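Local atomic coordinates of hypothetical protein PH0226 (Pyrococcus horikoshii, PDB entry 1VE3), a protein that binds S-adenosylmethionine in a Rossmann-like domain and is probably a methyltransferase, though its substrate is not known. Residues A[4-9]-A[189-194]. Sequence-based numbering, arbitrary orientation.
With SAM (S-adenosylmethionine), chain C.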
# COMPACT_ATOMS: atom_id res chain seq x y z
N LYS A 4 -21.83 1.05 -0.07
CA LYS A 4 -21.58 -0.39 -0.21
C LYS A 4 -20.78 -0.84 -1.43
O LYS A 4 -19.73 -1.47 -1.29
CB LYS A 4 -22.91 -1.14 -0.16
CG LYS A 4 -22.79 -2.66 -0.18
CD LYS A 4 -24.15 -3.33 -0.07
CE LYS A 4 -24.08 -4.82 -0.38
NZ LYS A 4 -23.24 -5.57 0.60
N GLU A 5 -21.25 -0.54 -2.63
CA GLU A 5 -20.54 -0.96 -3.84
C GLU A 5 -19.16 -0.33 -3.96
O GLU A 5 -18.18 -0.99 -4.30
CB GLU A 5 -21.36 -0.63 -5.08
CG GLU A 5 -20.63 -0.89 -6.39
CD GLU A 5 -21.57 -1.31 -7.50
OE1 GLU A 5 -22.62 -0.65 -7.68
OE2 GLU A 5 -21.25 -2.31 -8.20
N TYR A 6 -19.09 0.96 -3.67
CA TYR A 6 -17.83 1.68 -3.73
C TYR A 6 -16.76 1.01 -2.89
O TYR A 6 -15.61 0.92 -3.30
CB TYR A 6 -18.06 3.10 -3.22
CG TYR A 6 -16.83 3.95 -3.07
CD1 TYR A 6 -16.17 4.45 -4.19
CD2 TYR A 6 -16.35 4.31 -1.81
CE1 TYR A 6 -15.06 5.29 -4.05
CE2 TYR A 6 -15.26 5.14 -1.66
CZ TYR A 6 -14.62 5.64 -2.78
OH TYR A 6 -13.58 6.53 -2.64
N TYR A 7 -17.14 0.56 -1.70
CA TYR A 7 -16.20 -0.09 -0.80
C TYR A 7 -15.92 -1.54 -1.19
O TYR A 7 -14.80 -2.02 -1.01
CB TYR A 7 -16.69 0.00 0.65
CG TYR A 7 -16.58 1.40 1.22
CD1 TYR A 7 -15.36 2.08 1.23
CD2 TYR A 7 -17.70 2.06 1.73
CE1 TYR A 7 -15.26 3.38 1.74
CE2 TYR A 7 -17.61 3.36 2.23
CZ TYR A 7 -16.39 4.01 2.23
OH TYR A 7 -16.29 5.29 2.72
N ARG A 8 -16.92 -2.23 -1.72
CA ARG A 8 -16.74 -3.62 -2.15
C ARG A 8 -15.78 -3.69 -3.34
O ARG A 8 -14.94 -4.58 -3.42
CB ARG A 8 -18.09 -4.24 -2.53
CG ARG A 8 -18.00 -5.66 -3.08
CD ARG A 8 -19.37 -6.29 -3.28
NE ARG A 8 -20.23 -5.52 -4.18
CZ ARG A 8 -19.97 -5.31 -5.47
NH1 ARG A 8 -18.88 -5.82 -6.02
NH2 ARG A 8 -20.81 -4.58 -6.20
N VAL A 9 -15.91 -2.73 -4.24
CA VAL A 9 -15.08 -2.66 -5.44
C VAL A 9 -13.62 -2.27 -5.20
O VAL A 9 -12.72 -2.88 -5.79
CB VAL A 9 -15.69 -1.68 -6.46
CG1 VAL A 9 -14.65 -1.28 -7.50
CG2 VAL A 9 -16.89 -2.33 -7.15
N VAL A 189 -21.77 7.16 -6.99
CA VAL A 189 -21.63 7.44 -5.57
C VAL A 189 -21.73 8.95 -5.36
O VAL A 189 -21.18 9.72 -6.15
CB VAL A 189 -20.26 6.98 -5.02
CG1 VAL A 189 -20.22 7.13 -3.51
CG2 VAL A 189 -19.99 5.54 -5.42
N ARG A 190 -22.44 9.36 -4.32
CA ARG A 190 -22.56 10.78 -4.00
C ARG A 190 -21.73 11.04 -2.74
O ARG A 190 -21.90 10.38 -1.73
CB ARG A 190 -24.03 11.17 -3.76
CG ARG A 190 -24.19 12.58 -3.20
CD ARG A 190 -25.64 13.06 -3.20
NE ARG A 190 -26.06 13.51 -4.53
CZ ARG A 190 -26.79 12.79 -5.37
NH1 ARG A 190 -27.11 13.29 -6.56
NH2 ARG A 190 -27.22 11.57 -5.03
N PHE A 191 -20.82 12.00 -2.83
CA PHE A 191 -19.95 12.36 -1.71
C PHE A 191 -20.28 13.75 -1.21
O PHE A 191 -20.65 14.62 -2.00
CB PHE A 191 -18.48 12.39 -2.15
CG PHE A 191 -17.93 11.08 -2.61
CD1 PHE A 191 -17.59 10.09 -1.69
CD2 PHE A 191 -17.70 10.84 -3.96
CE1 PHE A 191 -17.04 8.88 -2.11
CE2 PHE A 191 -17.15 9.64 -4.39
CZ PHE A 191 -16.82 8.66 -3.47
N ASN A 192 -20.13 13.98 0.09
CA ASN A 192 -20.32 15.32 0.64
C ASN A 192 -18.99 15.99 0.29
O ASN A 192 -17.93 15.41 0.52
CB ASN A 192 -20.48 15.28 2.17
CG ASN A 192 -21.89 14.93 2.59
OD1 ASN A 192 -22.82 15.70 2.38
ND2 ASN A 192 -22.05 13.76 3.20
N VAL A 193 -19.05 17.19 -0.28
CA VAL A 193 -17.82 17.88 -0.67
C VAL A 193 -17.37 18.89 0.38
O VAL A 193 -18.12 19.79 0.76
CB VAL A 193 -18.00 18.63 -2.01
CG1 VAL A 193 -16.65 19.12 -2.50
CG2 VAL A 193 -18.67 17.72 -3.04
N TRP A 194 -16.13 18.73 0.85
CA TRP A 194 -15.57 19.64 1.85
C TRP A 194 -14.30 20.34 1.37
O TRP A 194 -13.50 19.78 0.62
CB TRP A 194 -15.23 18.89 3.14
CG TRP A 194 -16.43 18.47 3.92
CD1 TRP A 194 -17.06 17.25 3.88
CD2 TRP A 194 -17.14 19.27 4.87
NE1 TRP A 194 -18.12 17.25 4.75
CE2 TRP A 194 -18.20 18.47 5.37
CE3 TRP A 194 -17.00 20.58 5.34
CZ2 TRP A 194 -19.11 18.95 6.33
CZ3 TRP A 194 -17.90 21.06 6.29
CH2 TRP A 194 -18.94 20.24 6.78
N SAM C . -10.76 5.52 9.05
CA SAM C . -10.96 4.52 7.96
C SAM C . -9.63 4.26 7.26
O SAM C . -9.37 3.11 6.91
OXT SAM C . -8.89 5.28 7.10
CB SAM C . -11.93 5.10 6.98
CG SAM C . -12.64 4.10 6.21
SD SAM C . -13.84 4.78 4.99
CE SAM C . -12.93 5.69 3.91
C5' SAM C . -14.99 5.75 5.97
C4' SAM C . -15.82 4.98 7.13
O4' SAM C . -16.69 5.94 7.82
C3' SAM C . -16.81 3.96 6.59
O3' SAM C . -16.12 2.71 7.11
C2' SAM C . -18.11 4.05 7.32
O2' SAM C . -18.83 2.95 7.76
C1' SAM C . -17.72 5.15 8.38
N9 SAM C . -18.86 5.98 8.78
C8 SAM C . -19.80 6.71 8.04
N7 SAM C . -20.68 7.33 8.78
C5 SAM C . -20.34 7.01 10.05
C6 SAM C . -20.88 7.35 11.37
N6 SAM C . -21.96 8.14 11.52
N1 SAM C . -20.27 6.83 12.53
C2 SAM C . -19.17 6.02 12.41
N3 SAM C . -18.59 5.64 11.24
C4 SAM C . -19.21 6.17 10.08
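The N-terminal helix 4-9 of this Rossmann-like, SAM-binding fold meets an edge strand, 188-192, of a small three-stranded antiparallel sheet through an edge-to-face aromatic pair, Y6 with F191. F191 directs the edge of its ring at one face of Y6, with centroids 5.3 Å apart and planes at 76°. F191 CZ lies over that face, toward the rim, 3.8 Å from Y6 CZ. With CG anti to the backbone N (chi1 174°), the Y6 ring extends from the helix toward the strand. Nearer the helix backbone, V189 CG2 packs 3.8 Å from Y6 CB, while V189 CG1 lies over one face of F191, toward the rim of the ring. With an alanine at Y6, the edge of F191 is likely to lose the ring face it points at, and a gap would probably open between helix and strand, with V189 CG2 keeping only its contact to CB. Next along the helix, Y7 belongs to the SAM pocket. One face of its ring carries Y6 CD2 near the rim, which links the aromatic pair to the ligand site. H115 NE2 hydrogen-bonds Y7 OH, and that same oxygen lies 3.4 Å from SAM SD, the sulfur bearing the methyl group.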